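Local atomic coordinates of methylated RNA-binding protein 1 (Saccharomyces cerevisiae S288c, PDB entry 4RCM), a protein that recognises N6-methyladenosine in RNA through its YTH domain and regulates phosphate metabolism by binding the 3'-UTR of PHO4 mRNA and lowering its stability. Residues A[10-15]-A[146-151]; A[120-125]-A[141-146]; A[24-29]-A[70-75]. One frame throughout, in Å; residues are numbered along the deposited sequence.

Contact 1: residues A[10-15]-A[146-151]; sequences LNIPEN and SIINLF
Ile148, on the C-terminal helix, presses its two branches against Leu10 and Ile12 of the loop that leads into strand 17-23. From CB, which sits behind both branches, the chain forks. CG1 is set beside the backbone N (chi1 -67°), and this turn carries it toward Ile12, whose CD1 lies 4.0 Å from Ile148 CG1. The two isoleucines reach for each other tip to tip. Beyond CG1, the terminal CD1 of Ile148 bends past the same methyl, 4.4 Å from Ile12 CD1. The other branch, CG2, serves a different partner: Leu10 CD2 stands 4.1 Å from Ile148 CG2, and the leucine side chain crosses that of Ile148 at about a right angle.

A beta-branched residue suits the place, because one CB supplies two arms, a methyl and an ethyl, for two loop residues that point the same way. Leu10 and Ile12, two residues apart, both point toward the helix. Contact between the segments is apolar and small, 97 Å² in all. Backbone carbonyls beside it take polar ties from side chains: Ile12 O accepts from the hydroxyl of Tyr141 on the same helix, and Leu10 O is bonded to Lys152 NZ.

The loop and the last helix of the YTH fold share the large mixed sheet as their floor. Leu10 and Ile12 both rest on Phe62 of strand 61-67, Leu10 also touches Ile108 of strand 102-112, and Ile148 packs on Phe64 and on Val76 of strand 72-79.

Contact 2: residues A[120-125]-A[141-146]; sequences FLIPSN and YSIGIS
Phe120 and Ile143 slide past each other in opposite directions. The touching group on the helix is one methyl, Ile143 CG2, which lies 3.7 Å from Phe120 CD1 and 4.1 Å from Phe120 CB, so it is lodged where the ring joins its stem. It is brought there by an orientation anti to the backbone N, while the longer branch of Ile143 leaves beside that N (chi1 -52°). The same methyl is approached from a second direction by Ile122, whose CB does not face the helix but whose chain bends back until CD1 is 4.2 Å from Ile143 CG2. A compact branched residue is well matched to this position, meeting a ring and an aliphatic tip with one methyl.

The contact joins helix 141-151 to a small, weakly bonded two-stranded antiparallel hairpin. Ile122 pairs there through its backbone with Lys128, and Phe120, just before the strand, bonds through its backbone to Ile130. Chain direction changes just after Ile122 in a type I turn closed by Asn125 N to Ile122 O at 2.9 Å, and Pro123 fits its second position because the ring fixes phi near the value needed.

Farther along the ring comes Ser146, modelled in two conformers. In one of them OG donates to Ile143 O at 2.7 Å, one helical turn back, meeting the carbonyl at a C=O...donor angle of 120° and tilted 22° from its plane. In this conformer the small hydroxyl is turned back onto its own helix and lies near CE1 of Phe120, obliquely to the ring, with Ile147 of the same helix also packing on the phenylalanine.

Contact 3: residues A[24-29]-A[70-75]; sequences SSLKHV and SGRFCG. With nucleotides of chain C.
The N-terminal end of helix 26-35, beside the N6-methyladenosine site, is joined to strand 72-79 by two pairs, Val29 with Cys74 and Leu26 with Arg72. Val29 CG1 meets Cys74 SG at 4.1 Å; short side chains suit the 8.5 Å between the CA atoms of Val29 and Cys74. Nearer the surface Leu26 and Arg72 cross obliquely, Leu26 CD2 lying 4.1 Å from Arg72 NH2. The leucine methyls sit by NH2 of a guanidinium whose NE is in a salt bridge with Asp111.

The helix start is fixed by Ser25, the N-cap, whose OG accepts from His28 N at 3.1 Å and 163°. One turn of helix thus sets His28 facing the bound base. His28 CG lies beside the backbone N (chi1 -78°), and from there ND1 donates to N1 of the N6-methyladenosine nucleotide 6MZ3 of chain C at 2.8 Å, with an N-H...acceptor angle of 153°. The base meets the edge of the imidazole near its plane, and the methyl carbon C9 lies close to ND1. Were His28 replaced by an alanine, N1 of the base would probably be left without this N-H donor and Trp92 without the ring it meets. Across C2 from N1, Ser24 N approaches N3 of the same base at 2.9 Å, and Ser24 belongs, with Lys22 and Ser23, to the experimentally defined binding site.

Beneath, Leu26 and Val29 rest on Ile67 of strand 61-67, which Cys74 of the next strand also touches, Val29 reaches Trp106 of strand 102-112, and Phe161 packs on Val29, Arg72 and Cys74.

In the fold
From the N terminus, residues 10-15 open the longest loop, which contact 1 closes when the chain returns as helix 141-151; the other two contacts both fall within it. The first to close is contact 3, which ties helix 26-35 to strand 72-79 beside the RNA site. Contact 2 follows in series, joining the hairpin around 121-122 to the first half of helix 141-151, and it shares Ser146 with contact 1. Contacts 1 and 3 lie on opposite sides of the chain's centre but meet through Phe151, which packs on Phe73 and Gly75 of strand 72-79.

Contact 1: residues A[10-15]-A[146-151]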
loop_
_atom_site.group_PDB
_atom_site.type_symbol
_atom_site.label_atom_id
_atom_site.label_comp_id
_atom_site.label_asym_id
_atom_site.label_seq_id
_atom_site.Cartn_x
_atom_site.Cartn_y
_atom_site.Cartn_z
ATOM N N LEU A 10 -11.529 10.932 3.281
ATOM C CA LEU A 10 -10.289 10.332 3.754
ATOM C C LEU A 10 -9.361 11.471 4.134
ATOM O O LEU A 10 -9.048 12.301 3.311
ATOM C CB LEU A 10 -9.668 9.419 2.669
ATOM C CG LEU A 10 -8.282 8.848 2.954
ATOM C CD1 LEU A 10 -8.309 8.011 4.219
ATOM C CD2 LEU A 10 -7.860 8.018 1.774
ATOM N N ASN A 11 -8.973 11.538 5.409
ATOM C CA ASN A 11 -8.109 12.574 5.909
ATOM C C ASN A 11 -6.860 11.960 6.422
ATOM O O ASN A 11 -6.939 11.024 7.197
ATOM C CB ASN A 11 -8.765 13.345 7.076
ATOM C CG ASN A 11 -7.883 14.460 7.585
ATOM O OD1 ASN A 11 -7.180 14.312 8.570
ATOM N ND2 ASN A 11 -7.802 15.528 6.825
ATOM N N ILE A 12 -5.708 12.496 5.996
ATOM C CA ILE A 12 -4.418 11.994 6.394
ATOM C C ILE A 12 -3.604 13.148 6.990
ATOM O O ILE A 12 -3.077 14.009 6.244
ATOM C CB ILE A 12 -3.670 11.338 5.192
ATOM C CG1 ILE A 12 -4.528 10.247 4.561
ATOM C CG2 ILE A 12 -2.300 10.817 5.621
ATOM C CD1 ILE A 12 -3.856 9.575 3.420
ATOM N N PRO A 13 -3.481 13.158 8.341
ATOM C CA PRO A 13 -2.827 14.211 9.091
ATOM C C PRO A 13 -1.311 14.205 9.117
ATOM O O PRO A 13 -0.623 13.217 8.713
ATOM C CB PRO A 13 -3.341 14.034 10.509
ATOM C CG PRO A 13 -3.941 12.710 10.596
ATOM C CD PRO A 13 -4.255 12.244 9.202
ATOM N N GLU A 14 -0.822 15.346 9.585
ATOM C CA GLU A 14 0.568 15.676 9.619
ATOM C C GLU A 14 1.222 14.545 10.373
ATOM O O GLU A 14 0.601 13.952 11.261
ATOM C CB GLU A 14 0.780 17.031 10.362
ATOM C CG GLU A 14 2.212 17.578 10.321
ATOM C CD GLU A 14 2.510 18.580 11.484
ATOM O OE1 GLU A 14 1.539 19.193 11.994
ATOM O OE2 GLU A 14 3.708 18.749 11.870
ATOM N N ASN A 15 2.424 14.210 9.935
ATOM C CA ASN A 15 3.260 13.177 10.529
ATOM C C ASN A 15 2.853 11.756 10.141
ATOM O O ASN A 15 3.469 10.808 10.586
ATOM C CB ASN A 15 3.315 13.334 12.043
ATOM C CG ASN A 15 3.945 14.644 12.487
ATOM O OD1 ASN A 15 4.889 15.108 11.902
ATOM N ND2 ASN A 15 3.451 15.201 13.582
ATOM N N SER A 146 -0.216 13.803 -2.631
ATOM C CA SER A 146 -0.580 14.084 -4.045
ATOM C C SER A 146 -0.962 12.778 -4.772
ATOM O O SER A 146 -1.872 12.776 -5.597
ATOM C CB SER A 146 0.547 14.823 -4.770
ATOM O OG SER A 146 1.657 13.973 -4.953
ATOM N N ILE A 147 -0.301 11.657 -4.464
ATOM C CA ILE A 147 -0.692 10.383 -5.067
ATOM C C ILE A 147 -2.087 9.911 -4.558
ATOM O O ILE A 147 -2.909 9.443 -5.342
ATOM C CB ILE A 147 0.397 9.298 -4.963
ATOM C CG1 ILE A 147 1.677 9.746 -5.685
ATOM C CG2 ILE A 147 -0.057 8.028 -5.693
ATOM C CD1 ILE A 147 2.937 9.068 -5.188
ATOM N N ILE A 148 -2.368 10.055 -3.262
ATOM C CA ILE A 148 -3.721 9.738 -2.760
ATOM C C ILE A 148 -4.755 10.509 -3.558
ATOM O O ILE A 148 -5.779 9.939 -3.926
ATOM C CB ILE A 148 -3.898 10.050 -1.258
ATOM C CG1 ILE A 148 -3.026 9.118 -0.439
ATOM C CG2 ILE A 148 -5.338 9.886 -0.827
ATOM C CD1 ILE A 148 -3.481 7.648 -0.481
ATOM N N ASN A 149 -4.466 11.785 -3.867
ATOM C CA ASN A 149 -5.455 12.633 -4.541
ATOM C C ASN A 149 -5.735 12.188 -5.959
ATOM O O ASN A 149 -6.883 12.318 -6.461
ATOM C CB ASN A 149 -5.054 14.117 -4.513
ATOM C CG ASN A 149 -5.251 14.760 -3.144
ATOM O OD1 ASN A 149 -6.158 14.379 -2.364
ATOM N ND2 ASN A 149 -4.383 15.702 -2.818
ATOM N N LEU A 150 -4.713 11.634 -6.608
ATOM C CA LEU A 150 -4.912 11.020 -7.928
ATOM C C LEU A 150 -5.760 9.753 -7.777
ATOM O O LEU A 150 -6.667 9.506 -8.562
ATOM C CB LEU A 150 -3.552 10.750 -8.593
ATOM C CG LEU A 150 -3.466 10.184 -9.990
ATOM C CD1 LEU A 150 -3.918 11.197 -11.055
ATOM C CD2 LEU A 150 -2.038 9.700 -10.294
ATOM N N PHE A 151 -5.496 8.971 -6.737
ATOM C CA PHE A 151 -6.263 7.740 -6.507
ATOM C C PHE A 151 -7.761 8.045 -6.236
ATOM O O PHE A 151 -8.628 7.224 -6.587
ATOM C CB PHE A 151 -5.667 6.888 -5.353
ATOM C CG PHE A 151 -4.643 5.850 -5.792
ATOM C CD1 PHE A 151 -5.052 4.562 -6.225
ATOM C CD2 PHE A 151 -3.285 6.112 -5.736
ATOM C CE1 PHE A 151 -4.125 3.585 -6.621
ATOM C CE2 PHE A 151 -2.343 5.152 -6.150
ATOM C CZ PHE A 151 -2.765 3.875 -6.578
#

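Contact 2: residues A[120-125]-A[141-146]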
loop_
_atom_site.group_PDB
_atom_site.type_symbol
_atom_site.label_atom_id
_atom_site.label_comp_id
_atom_site.label_asym_id
_atom_site.label_seq_id
_atom_site.Cartn_x
_atom_site.Cartn_y
_atom_site.Cartn_z
ATOM N N PHE A 120 6.199 11.175 -10.435
ATOM C CA PHE A 120 6.605 11.288 -9.018
ATOM C C PHE A 120 7.963 10.725 -8.699
ATOM O O PHE A 120 8.163 9.504 -8.729
ATOM C CB PHE A 120 5.584 10.599 -8.151
ATOM C CG PHE A 120 4.230 11.168 -8.305
ATOM C CD1 PHE A 120 3.858 12.292 -7.582
ATOM C CD2 PHE A 120 3.351 10.638 -9.210
ATOM C CE1 PHE A 120 2.608 12.842 -7.743
ATOM C CE2 PHE A 120 2.094 11.181 -9.383
ATOM C CZ PHE A 120 1.710 12.279 -8.644
ATOM N N LEU A 121 8.904 11.614 -8.357
ATOM C CA LEU A 121 10.284 11.250 -8.215
ATOM C C LEU A 121 10.599 11.244 -6.738
ATOM O O LEU A 121 10.118 12.120 -5.999
ATOM C CB LEU A 121 11.171 12.248 -8.997
ATOM C CG LEU A 121 10.670 12.443 -10.430
ATOM C CD1 LEU A 121 11.536 13.427 -11.220
ATOM C CD2 LEU A 121 10.583 11.103 -11.156
ATOM N N ILE A 122 11.366 10.256 -6.300
ATOM C CA ILE A 122 11.526 9.999 -4.888
ATOM C C ILE A 122 12.945 10.319 -4.401
ATOM O O ILE A 122 13.871 9.548 -4.617
ATOM C CB ILE A 122 11.176 8.540 -4.525
ATOM C CG1 ILE A 122 9.798 8.154 -5.087
ATOM C CG2 ILE A 122 11.239 8.340 -3.005
ATOM C CD1 ILE A 122 8.651 9.046 -4.619
ATOM N N PRO A 123 13.100 11.445 -3.685
ATOM C CA PRO A 123 14.439 11.904 -3.349
ATOM C C PRO A 123 15.378 10.845 -2.740
ATOM O O PRO A 123 16.582 10.900 -2.993
ATOM C CB PRO A 123 14.175 13.042 -2.349
ATOM C CG PRO A 123 12.835 13.559 -2.696
ATOM C CD PRO A 123 12.057 12.420 -3.289
ATOM N N SER A 124 14.837 9.885 -1.993
ATOM C CA SER A 124 15.652 8.938 -1.229
ATOM C C SER A 124 15.813 7.591 -1.928
ATOM O O SER A 124 16.361 6.648 -1.341
ATOM C CB SER A 124 15.037 8.691 0.148
ATOM O OG SER A 124 13.873 7.890 0.040
ATOM N N ASN A 125 15.283 7.487 -3.145
ATOM C CA ASN A 125 15.634 6.406 -4.055
ATOM C C ASN A 125 16.254 7.086 -5.267
ATOM O O ASN A 125 15.668 7.144 -6.361
ATOM C CB ASN A 125 14.422 5.549 -4.444
ATOM C CG ASN A 125 14.824 4.293 -5.216
ATOM O OD1 ASN A 125 15.889 3.713 -4.970
ATOM N ND2 ASN A 125 13.975 3.866 -6.154
ATOM N N TYR A 141 5.727 12.608 2.868
ATOM C CA TYR A 141 4.331 12.961 3.078
ATOM C C TYR A 141 3.687 13.697 1.908
ATOM O O TYR A 141 2.659 13.250 1.338
ATOM C CB TYR A 141 4.250 13.804 4.352
ATOM C CG TYR A 141 2.879 14.219 4.728
ATOM C CD1 TYR A 141 1.996 13.348 5.379
ATOM C CD2 TYR A 141 2.448 15.504 4.447
ATOM C CE1 TYR A 141 0.705 13.773 5.735
ATOM C CE2 TYR A 141 1.184 15.940 4.804
ATOM C CZ TYR A 141 0.309 15.090 5.441
ATOM O OH TYR A 141 -0.937 15.590 5.700
ATOM N N SER A 142 4.312 14.803 1.509
ATOM C CA SER A 142 3.711 15.631 0.448
ATOM C C SER A 142 3.487 14.895 -0.883
ATOM O O SER A 142 2.427 15.101 -1.515
ATOM C CB SER A 142 4.468 16.955 0.249
ATOM O OG SER A 142 5.815 16.752 -0.095
ATOM N N ILE A 143 4.434 14.063 -1.312
ATOM C CA ILE A 143 4.282 13.259 -2.529
ATOM C C ILE A 143 3.160 12.237 -2.287
ATOM O O ILE A 143 2.278 12.028 -3.142
ATOM C CB ILE A 143 5.567 12.442 -2.891
ATOM C CG1 ILE A 143 6.850 13.306 -2.940
ATOM C CG2 ILE A 143 5.386 11.715 -4.218
ATOM C CD1 ILE A 143 6.752 14.457 -3.851
ATOM N N GLY A 144 3.180 11.569 -1.132
ATOM C CA GLY A 144 2.123 10.615 -0.848
ATOM C C GLY A 144 0.728 11.187 -0.922
ATOM O O GLY A 144 -0.201 10.560 -1.479
ATOM N N ILE A 145 0.574 12.403 -0.394
ATOM C CA ILE A 145 -0.717 13.052 -0.396
ATOM C C ILE A 145 -1.139 13.313 -1.833
ATOM O O ILE A 145 -2.320 13.103 -2.240
ATOM C CB ILE A 145 -0.687 14.404 0.396
ATOM C CG1 ILE A 145 -0.596 14.146 1.901
ATOM C CG2 ILE A 145 -1.898 15.238 0.071
ATOM C CD1 ILE A 145 -1.830 13.488 2.505
ATOM N N SER A 146 -0.216 13.803 -2.631
ATOM C CA SER A 146 -0.580 14.084 -4.045
ATOM C C SER A 146 -0.962 12.778 -4.772
ATOM O O SER A 146 -1.872 12.776 -5.597
ATOM C CB SER A 146 0.547 14.823 -4.770
ATOM O OG SER A 146 1.657 13.973 -4.953
#

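Contact 3: residues A[24-29]-A[70-75]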
loop_
_atom_site.group_PDB
_atom_site.type_symbol
_atom_site.label_atom_id
_atom_site.label_comp_id
_atom_site.label_asym_id
_atom_site.label_seq_id
_atom_site.Cartn_x
_atom_site.Cartn_y
_atom_site.Cartn_z
ATOM N N SER A 24 4.549 -10.016 -5.117
ATOM C CA SER A 24 4.839 -11.000 -6.182
ATOM C C SER A 24 3.625 -11.453 -7.034
ATOM O O SER A 24 3.842 -11.983 -8.134
ATOM C CB SER A 24 5.558 -12.225 -5.572
ATOM O OG SER A 24 6.892 -11.869 -5.178
ATOM N N SER A 25 2.375 -11.217 -6.566
ATOM C CA SER A 25 1.187 -11.727 -7.222
ATOM C C SER A 25 -0.093 -10.890 -7.039
ATOM O O SER A 25 -0.380 -10.358 -5.966
ATOM C CB SER A 25 0.892 -13.155 -6.757
ATOM O OG SER A 25 0.806 -13.223 -5.345
ATOM N N LEU A 26 -0.893 -10.827 -8.099
ATOM C CA LEU A 26 -2.255 -10.365 -7.973
ATOM C C LEU A 26 -3.033 -11.205 -6.917
ATOM O O LEU A 26 -3.741 -10.620 -6.062
ATOM C CB LEU A 26 -2.963 -10.306 -9.343
ATOM C CG LEU A 26 -4.407 -9.831 -9.215
ATOM C CD1 LEU A 26 -4.398 -8.371 -8.728
ATOM C CD2 LEU A 26 -5.212 -9.992 -10.510
ATOM N N LYS A 27 -2.845 -12.545 -6.924
ATOM C CA LYS A 27 -3.342 -13.448 -5.887
ATOM C C LYS A 27 -3.204 -12.891 -4.465
ATOM O O LYS A 27 -4.210 -12.743 -3.795
ATOM C CB LYS A 27 -2.627 -14.834 -5.944
ATOM N N HIS A 28 -1.970 -12.628 -4.006
ATOM C CA HIS A 28 -1.738 -12.132 -2.660
ATOM C C HIS A 28 -2.392 -10.778 -2.373
ATOM O O HIS A 28 -2.808 -10.571 -1.271
ATOM C CB HIS A 28 -0.236 -12.038 -2.306
ATOM C CG HIS A 28 0.375 -13.351 -1.968
ATOM N ND1 HIS A 28 1.552 -13.465 -1.257
ATOM C CD2 HIS A 28 -0.063 -14.612 -2.184
ATOM C CE1 HIS A 28 1.831 -14.741 -1.083
ATOM N NE2 HIS A 28 0.868 -15.457 -1.643
ATOM N N VAL A 29 -2.479 -9.866 -3.355
ATOM C CA VAL A 29 -3.211 -8.623 -3.128
ATOM C C VAL A 29 -4.724 -8.888 -2.805
ATOM O O VAL A 29 -5.322 -8.281 -1.867
ATOM C CB VAL A 29 -3.155 -7.702 -4.371
ATOM C CG1 VAL A 29 -4.058 -6.505 -4.163
ATOM C CG2 VAL A 29 -1.722 -7.257 -4.651
ATOM N N SER A 70 4.485 -6.390 -13.676
ATOM C CA SER A 70 3.358 -5.685 -14.311
ATOM C C SER A 70 3.453 -4.176 -14.002
ATOM O O SER A 70 3.081 -3.364 -14.796
ATOM C CB SER A 70 1.995 -6.195 -13.811
ATOM O OG SER A 70 1.908 -6.063 -12.377
ATOM N N GLY A 71 3.912 -3.853 -12.796
ATOM C CA GLY A 71 3.911 -2.487 -12.299
ATOM C C GLY A 71 2.510 -1.969 -12.104
ATOM O O GLY A 71 2.269 -0.764 -12.193
ATOM N N ARG A 72 1.565 -2.870 -11.849
ATOM C CA ARG A 72 0.217 -2.456 -11.572
ATOM C C ARG A 72 0.159 -1.806 -10.190
ATOM O O ARG A 72 0.576 -2.421 -9.206
ATOM C CB ARG A 72 -0.675 -3.668 -11.669
ATOM C CG ARG A 72 -2.044 -3.392 -12.231
ATOM C CD ARG A 72 -2.921 -4.600 -11.933
ATOM N NE ARG A 72 -4.311 -4.257 -11.740
ATOM C CZ ARG A 72 -5.289 -5.120 -11.943
ATOM N NH1 ARG A 72 -6.544 -4.760 -11.778
ATOM N NH2 ARG A 72 -4.998 -6.364 -12.311
ATOM N N PHE A 73 -0.304 -0.564 -10.099
ATOM C CA PHE A 73 -0.533 0.061 -8.780
ATOM C C PHE A 73 -2.000 -0.125 -8.585
ATOM O O PHE A 73 -2.762 0.436 -9.348
ATOM C CB PHE A 73 -0.112 1.555 -8.714
ATOM C CG PHE A 73 1.360 1.755 -8.320
ATOM C CD1 PHE A 73 2.386 1.465 -9.225
ATOM C CD2 PHE A 73 1.712 2.209 -7.033
ATOM C CE1 PHE A 73 3.731 1.622 -8.846
ATOM C CE2 PHE A 73 3.048 2.378 -6.668
ATOM C CZ PHE A 73 4.056 2.075 -7.570
ATOM N N CYS A 74 -2.404 -0.957 -7.616
ATOM C CA CYS A 74 -3.817 -1.356 -7.554
ATOM C C CYS A 74 -4.704 -0.932 -6.315
ATOM O O CYS A 74 -5.886 -1.266 -6.253
ATOM C CB CYS A 74 -3.956 -2.824 -7.859
ATOM S SG CYS A 74 -2.828 -3.895 -7.028
ATOM N N GLY A 75 -4.143 -0.176 -5.383
ATOM C CA GLY A 75 -4.969 0.494 -4.387
ATOM C C GLY A 75 -4.153 0.858 -3.165
ATOM O O GLY A 75 -2.943 0.768 -3.182
ATOM C C2 6MZ C 3 4.208 -11.566 -2.193
ATOM C C4 6MZ C 3 5.924 -10.131 -1.433
ATOM C C5 6MZ C 3 5.313 -10.089 -0.096
ATOM N N9 6MZ C 3 7.012 -9.341 -1.363
ATOM N N3 6MZ C 3 5.330 -10.880 -2.433
ATOM N N1 6MZ C 3 3.597 -11.580 -0.988
ATOM C C6 6MZ C 3 4.066 -10.894 0.080
ATOM N N6 6MZ C 3 3.471 -10.943 1.293
ATOM C C9 6MZ C 3 2.391 -11.855 1.598
ATOM N N7 6MZ C 3 6.094 -9.298 0.693
ATOM C C8 6MZ C 3 7.124 -8.861 -0.099
ATOM O "O5'" 6MZ C 3 12.571 -9.592 -1.404
ATOM C "C5'" 6MZ C 3 11.193 -10.003 -1.229
ATOM C "C4'" 6MZ C 3 10.323 -9.532 -2.402
ATOM O "O4'" 6MZ C 3 9.016 -10.142 -2.336
ATOM C "C1'" 6MZ C 3 7.960 -9.168 -2.542
ATOM C "C2'" 6MZ C 3 8.703 -7.843 -2.798
ATOM O "O2'" 6MZ C 3 8.845 -7.563 -4.217
ATOM C "C3'" 6MZ C 3 10.140 -8.006 -2.449
ATOM O "O3'" 6MZ C 3 10.855 -7.320 -3.512
#